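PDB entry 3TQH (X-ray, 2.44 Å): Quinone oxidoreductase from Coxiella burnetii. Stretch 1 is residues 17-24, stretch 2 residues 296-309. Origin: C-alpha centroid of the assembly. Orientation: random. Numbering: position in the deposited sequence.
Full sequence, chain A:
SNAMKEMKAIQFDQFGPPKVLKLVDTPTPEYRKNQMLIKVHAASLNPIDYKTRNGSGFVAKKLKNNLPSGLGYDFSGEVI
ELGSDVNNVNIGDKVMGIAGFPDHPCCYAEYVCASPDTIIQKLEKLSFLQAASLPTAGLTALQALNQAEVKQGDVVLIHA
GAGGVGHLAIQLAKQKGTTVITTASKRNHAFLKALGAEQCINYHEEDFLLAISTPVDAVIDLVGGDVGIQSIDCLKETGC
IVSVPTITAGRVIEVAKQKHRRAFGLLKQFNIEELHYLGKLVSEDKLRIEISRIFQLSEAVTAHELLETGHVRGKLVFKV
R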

ATOM      1  N   PRO A  17     -13.407   4.734 -16.276  1.00 21.81           N
ATOM      2  CA  PRO A  17     -13.360   3.338 -15.864  1.00 20.52           C
ATOM      3  C   PRO A  17     -12.063   2.656 -16.291  1.00 19.56           C
ATOM      4  O   PRO A  17     -11.285   3.241 -17.046  1.00 19.97           O
ATOM      5  N   PRO A  18     -11.839   1.413 -15.830  1.00 18.73           N
ATOM      6  CA  PRO A  18     -10.617   0.663 -16.144  1.00 18.14           C
ATOM      7  C   PRO A  18     -10.262   0.567 -17.633  1.00 19.68           C
ATOM      8  O   PRO A  18      -9.085   0.486 -17.971  1.00 19.17           O
ATOM      9  N   LYS A  19     -11.268   0.581 -18.505  1.00 21.92           N
ATOM     10  CA  LYS A  19     -11.056   0.499 -19.957  1.00 23.89           C
ATOM     11  C   LYS A  19     -10.170   1.612 -20.537  1.00 23.98           C
ATOM     12  O   LYS A  19      -9.678   1.473 -21.665  1.00 25.20           O
ATOM     13  N   VAL A  20      -9.990   2.711 -19.795  1.00 22.77           N
ATOM     14  CA  VAL A  20      -9.162   3.841 -20.263  1.00 23.01           C
ATOM     15  C   VAL A  20      -7.659   3.562 -20.194  1.00 21.67           C
ATOM     16  O   VAL A  20      -6.863   4.323 -20.738  1.00 22.39           O
ATOM     17  N   LEU A  21      -7.272   2.484 -19.517  1.00 20.08           N
ATOM     18  CA  LEU A  21      -5.875   2.068 -19.472  1.00 19.05           C
ATOM     19  C   LEU A  21      -5.462   1.465 -20.809  1.00 20.80           C
ATOM     20  O   LEU A  21      -6.184   0.641 -21.364  1.00 22.12           O
ATOM     21  N   LYS A  22      -4.303   1.877 -21.316  1.00 21.31           N
ATOM     22  CA  LYS A  22      -3.793   1.382 -22.596  1.00 23.41           C
ATOM     23  C   LYS A  22      -2.318   1.009 -22.486  1.00 22.73           C
ATOM     24  O   LYS A  22      -1.542   1.710 -21.829  1.00 21.44           O
ATOM     25  N   LEU A  23      -1.940  -0.093 -23.131  1.00 23.70           N
ATOM     26  CA  LEU A  23      -0.534  -0.449 -23.284  1.00 23.86           C
ATOM     27  C   LEU A  23      -0.020   0.361 -24.463  1.00 25.76           C
ATOM     28  O   LEU A  23      -0.498   0.206 -25.581  1.00 27.81           O
ATOM     29  N   VAL A  24       0.950   1.230 -24.196  1.00 25.43           N
ATOM     30  CA  VAL A  24       1.377   2.258 -25.142  1.00 27.35           C
ATOM     31  C   VAL A  24       2.897   2.267 -25.288  1.00 27.65           C
ATOM     32  O   VAL A  24       3.625   1.991 -24.333  1.00 26.14           O
ATOM     33  N   GLN A 296       0.275  -9.705 -16.326  1.00 20.46           N
ATOM     34  CA  GLN A 296       1.093  -8.951 -17.284  1.00 20.87           C
ATOM     35  C   GLN A 296       0.529  -7.525 -17.414  1.00 19.48           C
ATOM     36  O   GLN A 296      -0.652  -7.300 -17.137  1.00 18.92           O
ATOM     37  N   LEU A 297       1.358  -6.572 -17.845  1.00 19.05           N
ATOM     38  CA  LEU A 297       0.894  -5.195 -18.108  1.00 18.35           C
ATOM     39  C   LEU A 297      -0.252  -5.189 -19.120  1.00 19.45           C
ATOM     40  O   LEU A 297      -1.167  -4.374 -19.038  1.00 18.84           O
ATOM     41  N   SER A 298      -0.177  -6.112 -20.069  1.00 21.23           N
ATOM     42  CA  SER A 298      -1.240  -6.343 -21.047  1.00 22.97           C
ATOM     43  C   SER A 298      -2.634  -6.568 -20.435  1.00 22.40           C
ATOM     44  O   SER A 298      -3.648  -6.346 -21.100  1.00 23.42           O
ATOM     45  N   GLU A 299      -2.674  -7.025 -19.183  1.00 21.03           N
ATOM     46  CA  GLU A 299      -3.919  -7.318 -18.477  1.00 20.52           C
ATOM     47  C   GLU A 299      -4.311  -6.217 -17.484  1.00 18.30           C
ATOM     48  O   GLU A 299      -5.055  -6.476 -16.532  1.00 17.78           O
ATOM     49  N   ALA A 300      -3.827  -4.996 -17.698  1.00 17.18           N
ATOM     50  CA  ALA A 300      -4.040  -3.908 -16.738  1.00 15.51           C
ATOM     51  C   ALA A 300      -5.522  -3.605 -16.483  1.00 15.52           C
ATOM     52  O   ALA A 300      -5.923  -3.397 -15.339  1.00 14.70           O
ATOM     53  N   VAL A 301      -6.329  -3.574 -17.541  1.00 16.88           N
ATOM     54  CA  VAL A 301      -7.760  -3.285 -17.403  1.00 17.26           C
ATOM     55  C   VAL A 301      -8.411  -4.282 -16.443  1.00 16.93           C
ATOM     56  O   VAL A 301      -9.042  -3.888 -15.465  1.00 16.17           O
ATOM     57  N   THR A 302      -8.225  -5.568 -16.727  1.00 17.72           N
ATOM     58  CA  THR A 302      -8.710  -6.650 -15.880  1.00 18.00           C
ATOM     59  C   THR A 302      -8.255  -6.491 -14.433  1.00 16.20           C
ATOM     60  O   THR A 302      -9.062  -6.602 -13.504  1.00 15.90           O
ATOM     61  N   ALA A 303      -6.964  -6.227 -14.260  1.00 15.23           N
ATOM     62  CA  ALA A 303      -6.351  -6.049 -12.943  1.00 14.02           C
ATOM     63  C   ALA A 303      -7.004  -4.924 -12.151  1.00 13.30           C
ATOM     64  O   ALA A 303      -7.287  -5.073 -10.961  1.00 13.03           O
ATOM     65  N   HIS A 304      -7.232  -3.799 -12.817  1.00 13.28           N
ATOM     66  CA  HIS A 304      -7.877  -2.649 -12.190  1.00 13.14           C
ATOM     67  C   HIS A 304      -9.350  -2.894 -11.847  1.00 13.73           C
ATOM     68  O   HIS A 304      -9.828  -2.419 -10.815  1.00 13.58           O
ATOM     69  N   GLU A 305     -10.054  -3.642 -12.692  1.00 14.79           N
ATOM     70  CA  GLU A 305     -11.432  -4.055 -12.396  1.00 16.10           C
ATOM     71  C   GLU A 305     -11.489  -4.900 -11.120  1.00 15.82           C
ATOM     72  O   GLU A 305     -12.372  -4.721 -10.290  1.00 15.57           O
ATOM     73  N   LEU A 306     -10.541  -5.827 -10.981  1.00 15.99           N
ATOM     74  CA  LEU A 306     -10.476  -6.689  -9.804  1.00 16.29           C
ATOM     75  C   LEU A 306     -10.148  -5.869  -8.563  1.00 15.06           C
ATOM     76  O   LEU A 306     -10.824  -5.982  -7.544  1.00 15.34           O
ATOM     77  N   LEU A 307      -9.124  -5.029  -8.667  1.00 14.05           N
ATOM     78  CA  LEU A 307      -8.709  -4.158  -7.565  1.00 13.31           C
ATOM     79  C   LEU A 307      -9.839  -3.236  -7.065  1.00 13.64           C
ATOM     80  O   LEU A 307     -10.001  -3.049  -5.856  1.00 13.39           O
ATOM     81  N   GLU A 308     -10.605  -2.667  -8.000  1.00 14.19           N
ATOM     82  CA  GLU A 308     -11.705  -1.742  -7.665  1.00 14.88           C
ATOM     83  C   GLU A 308     -12.903  -2.381  -6.975  1.00 15.26           C
ATOM     84  O   GLU A 308     -13.741  -1.663  -6.432  1.00 15.87           O
ATOM     85  N   THR A 309     -13.005  -3.708  -7.005  1.00 15.19           N
ATOM     86  CA  THR A 309     -14.065  -4.395  -6.263  1.00 16.06           C
ATOM     87  C   THR A 309     -13.944  -4.122  -4.765  1.00 15.78           C
ATOM     88  O   THR A 309     -14.945  -4.167  -4.042  1.00 17.18           O
TER

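The segment 17-24 lies against the helix that begins at Ala 300 and the short 3-10 turn before it; its strand runs at 150° to the helix, roughly antiparallel, so that early residues of one meet late residues of the other. No hydrogen bond crosses between the two stretches; the contact holds by fit, burying 462 Å² counted over both sides.

Pro 18, Leu 21 and Leu 23 supply the bumps, each with its CA-to-CB bond toward the helix stretch, while Val 20 and Lys 22 point away. Pro 18 has the most surface covered by the other stretch, 90 Å². Its compact ring, C-gamma exo, settles among residues on successive turns of the helix: CB is 4.1 Å from Val 301 CG1, 4.1 Å from His 304 CB and 3.7 Å from Glu 305 CG. Farther along, Pro 18 CG comes within 3.4 Å of Glu 308 OE1, a carboxylate oxygen already hydrogen-bonded elsewhere in the structure. The backbones draw near here, with Pro 18 CA 5.0 Å from Val 301 CA.

Val 301 returns the favour. Its CB leaves the helix sideways, but the t rotamer sets CG2 in the hollow of the turn at 18-21, 3.3 Å from Pro 18 O, 4.0 Å from Lys 19 CA and 3.7 Å from Leu 21 O. Val 301 CG2 is also 4.1 Å from Leu 21 CB. Pro 18 O also accepts a backbone hydrogen bond from Leu 21 N, so the turn that shapes this hollow is braced from within.

Leu 21, buried and in the mt rotamer, reaches in between Ala 300 and His 304. The small Ala 300 leaves space for the leucine methyl: Leu 21 CD1 sits 3.9 Å from Ala 300 CB. Leu 21 CD1 also lies over one face of the His 304 imidazole in a CH-pi contact, 3.8 Å from CD1 to the ring centroid and only 15° off the ring normal. The ring has an off-well chi1 of -101°, and its ND1 and NE2 are both hydrogen-bonded elsewhere in the structure.

Leu 23, rotamer tp, closes the other end. Its CD1 is 3.9 Å from CB of the buried Leu 297, and its CD2 lies 4.4 Å from Ser 298 CA, touching the backbone of a residue whose own CB turns away. The rule to read here is alternation along 21-23, Leu 21 and Leu 23 inward with Lys 22 outward: Leu 21 meets the helix and Leu 23 the 3-10 turn before it.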

ATOM      1  CB  PRO A  17     -14.548   2.707 -16.612  1.00 22.17           C
ATOM      2  CG  PRO A  17     -15.381   3.835 -17.077  1.00 24.13           C
ATOM      3  CD  PRO A  17     -14.438   4.960 -17.304  1.00 24.15           C
ATOM      4  CB  PRO A  18     -10.908  -0.721 -15.561  1.00 17.85           C
ATOM      5  CG  PRO A  18     -11.801  -0.437 -14.394  1.00 17.35           C
ATOM      6  CD  PRO A  18     -12.665   0.716 -14.825  1.00 18.27           C
ATOM      7  CB  LYS A  19     -12.400   0.511 -20.711  1.00 26.55           C
ATOM      8  CG  LYS A  19     -13.088  -0.850 -20.867  1.00 28.75           C
ATOM      9  CD  LYS A  19     -14.100  -0.824 -22.018  1.00 32.89           C
ATOM     10  CE  LYS A  19     -15.065  -2.010 -21.966  1.00 35.01           C
ATOM     11  NZ  LYS A  19     -15.884  -2.135 -23.222  1.00 37.74           N
ATOM     12  CB  VAL A  20      -9.452   5.165 -19.494  1.00 22.80           C
ATOM     13  CG1 VAL A  20     -10.922   5.533 -19.592  1.00 24.08           C
ATOM     14  CG2 VAL A  20      -9.011   5.065 -18.046  1.00 20.27           C
ATOM     15  CB  LEU A  21      -5.665   1.040 -18.368  1.00 17.12           C
ATOM     16  CG  LEU A  21      -5.863   1.507 -16.927  1.00 14.89           C
ATOM     17  CD1 LEU A  21      -5.456   0.395 -15.981  1.00 13.59           C
ATOM     18  CD2 LEU A  21      -5.068   2.746 -16.633  1.00 13.66           C
ATOM     19  CB  LYS A  22      -3.944   2.444 -23.688  1.00 25.67           C
ATOM     20  CG  LYS A  22      -5.248   3.231 -23.650  1.00 27.57           C
ATOM     21  CD  LYS A  22      -5.375   4.166 -24.854  1.00 31.49           C
ATOM     22  CE  LYS A  22      -4.513   5.413 -24.698  1.00 31.92           C
ATOM     23  NZ  LYS A  22      -4.226   6.051 -26.011  1.00 35.27           N
ATOM     24  CB  LEU A  23      -0.364  -1.953 -23.532  1.00 24.48           C
ATOM     25  CG  LEU A  23       1.062  -2.515 -23.464  1.00 24.34           C
ATOM     26  CD1 LEU A  23       1.609  -2.423 -22.051  1.00 22.14           C
ATOM     27  CD2 LEU A  23       1.099  -3.952 -23.949  1.00 25.41           C
ATOM     28  CB  VAL A  24       0.875   3.656 -24.665  1.00 27.06           C
ATOM     29  CG1 VAL A  24       1.780   4.779 -25.136  1.00 28.37           C
ATOM     30  CG2 VAL A  24      -0.550   3.893 -25.123  1.00 28.06           C
ATOM     31  CB  GLN A 296       1.087  -9.615 -18.657  1.00 23.21           C
ATOM     32  CG  GLN A 296       1.442 -11.085 -18.665  1.00 25.71           C
ATOM     33  CD  GLN A 296       1.506 -11.628 -20.074  1.00 29.28           C
ATOM     34  OE1 GLN A 296       2.291 -11.148 -20.891  1.00 30.77           O
ATOM     35  NE2 GLN A 296       0.672 -12.620 -20.375  1.00 31.53           N
ATOM     36  CB  LEU A 297       2.031  -4.308 -18.625  1.00 18.38           C
ATOM     37  CG  LEU A 297       3.091  -3.891 -17.609  1.00 17.20           C
ATOM     38  CD1 LEU A 297       4.227  -3.165 -18.294  1.00 17.83           C
ATOM     39  CD2 LEU A 297       2.482  -3.022 -16.524  1.00 16.23           C
ATOM     40  CB  SER A 298      -0.860  -7.548 -21.904  1.00 25.02           C
ATOM     41  OG  SER A 298      -1.996  -8.102 -22.517  1.00 28.08           O
ATOM     42  CB  GLU A 299      -3.773  -8.630 -17.703  1.00 20.97           C
ATOM     43  CG  GLU A 299      -3.321  -9.830 -18.514  1.00 23.88           C
ATOM     44  CD  GLU A 299      -3.100 -11.048 -17.628  1.00 25.95           C
ATOM     45  OE1 GLU A 299      -4.028 -11.877 -17.520  1.00 29.88           O
ATOM     46  OE2 GLU A 299      -2.020 -11.169 -17.013  1.00 25.74           O
ATOM     47  CB  ALA A 300      -3.313  -2.645 -17.186  1.00 14.96           C
ATOM     48  CB  VAL A 301      -8.487  -3.299 -18.771  1.00 19.27           C
ATOM     49  CG1 VAL A 301      -9.993  -3.268 -18.583  1.00 19.69           C
ATOM     50  CG2 VAL A 301      -8.022  -2.120 -19.632  1.00 19.52           C
ATOM     51  CB  THR A 302      -8.207  -8.008 -16.407  1.00 19.49           C
ATOM     52  OG1 THR A 302      -8.562  -8.140 -17.788  1.00 22.39           O
ATOM     53  CG2 THR A 302      -8.816  -9.158 -15.630  1.00 20.20           C
ATOM     54  CB  ALA A 303      -4.849  -5.776 -13.090  1.00 13.29           C
ATOM     55  CB  HIS A 304      -7.713  -1.392 -13.059  1.00 13.54           C
ATOM     56  CG  HIS A 304      -6.635  -0.475 -12.578  1.00 12.97           C
ATOM     57  ND1 HIS A 304      -6.807   0.887 -12.474  1.00 14.75           N
ATOM     58  CD2 HIS A 304      -5.385  -0.733 -12.129  1.00 12.56           C
ATOM     59  CE1 HIS A 304      -5.702   1.433 -11.998  1.00 14.29           C
ATOM     60  NE2 HIS A 304      -4.824   0.470 -11.779  1.00 13.17           N
ATOM     61  CB  GLU A 305     -12.034  -4.861 -13.558  1.00 17.85           C
ATOM     62  CG  GLU A 305     -12.232  -4.091 -14.866  1.00 19.35           C
ATOM     63  CD  GLU A 305     -12.666  -4.989 -16.022  1.00 22.58           C
ATOM     64  OE1 GLU A 305     -12.945  -6.188 -15.787  1.00 24.06           O
ATOM     65  OE2 GLU A 305     -12.734  -4.499 -17.172  1.00 24.71           O
ATOM     66  CB  LEU A 306      -9.439  -7.803  -9.999  1.00 16.71           C
ATOM     67  CG  LEU A 306      -9.348  -8.872  -8.900  1.00 18.10           C
ATOM     68  CD1 LEU A 306     -10.699  -9.566  -8.681  1.00 19.09           C
ATOM     69  CD2 LEU A 306      -8.257  -9.902  -9.225  1.00 19.30           C
ATOM     70  CB  LEU A 307      -7.504  -3.317  -7.994  1.00 12.48           C
ATOM     71  CG  LEU A 307      -6.746  -2.556  -6.899  1.00 12.51           C
ATOM     72  CD1 LEU A 307      -6.014  -3.526  -5.978  1.00 11.59           C
ATOM     73  CD2 LEU A 307      -5.770  -1.545  -7.527  1.00 12.49           C
ATOM     74  CB  GLU A 308     -12.204  -0.982  -8.907  1.00 15.74           C
ATOM     75  CG  GLU A 308     -11.650   0.410  -9.003  1.00 17.12           C
ATOM     76  CD  GLU A 308     -12.262   1.222 -10.104  1.00 19.77           C
ATOM     77  OE1 GLU A 308     -12.116   0.816 -11.271  1.00 21.84           O
ATOM     78  OE2 GLU A 308     -12.875   2.272  -9.808  1.00 22.56           O
ATOM     79  CB  THR A 309     -14.049  -5.922  -6.471  1.00 16.75           C
ATOM     80  OG1 THR A 309     -12.824  -6.467  -5.965  1.00 15.81           O
ATOM     81  CG2 THR A 309     -14.215  -6.281  -7.946  1.00 17.04           C
TER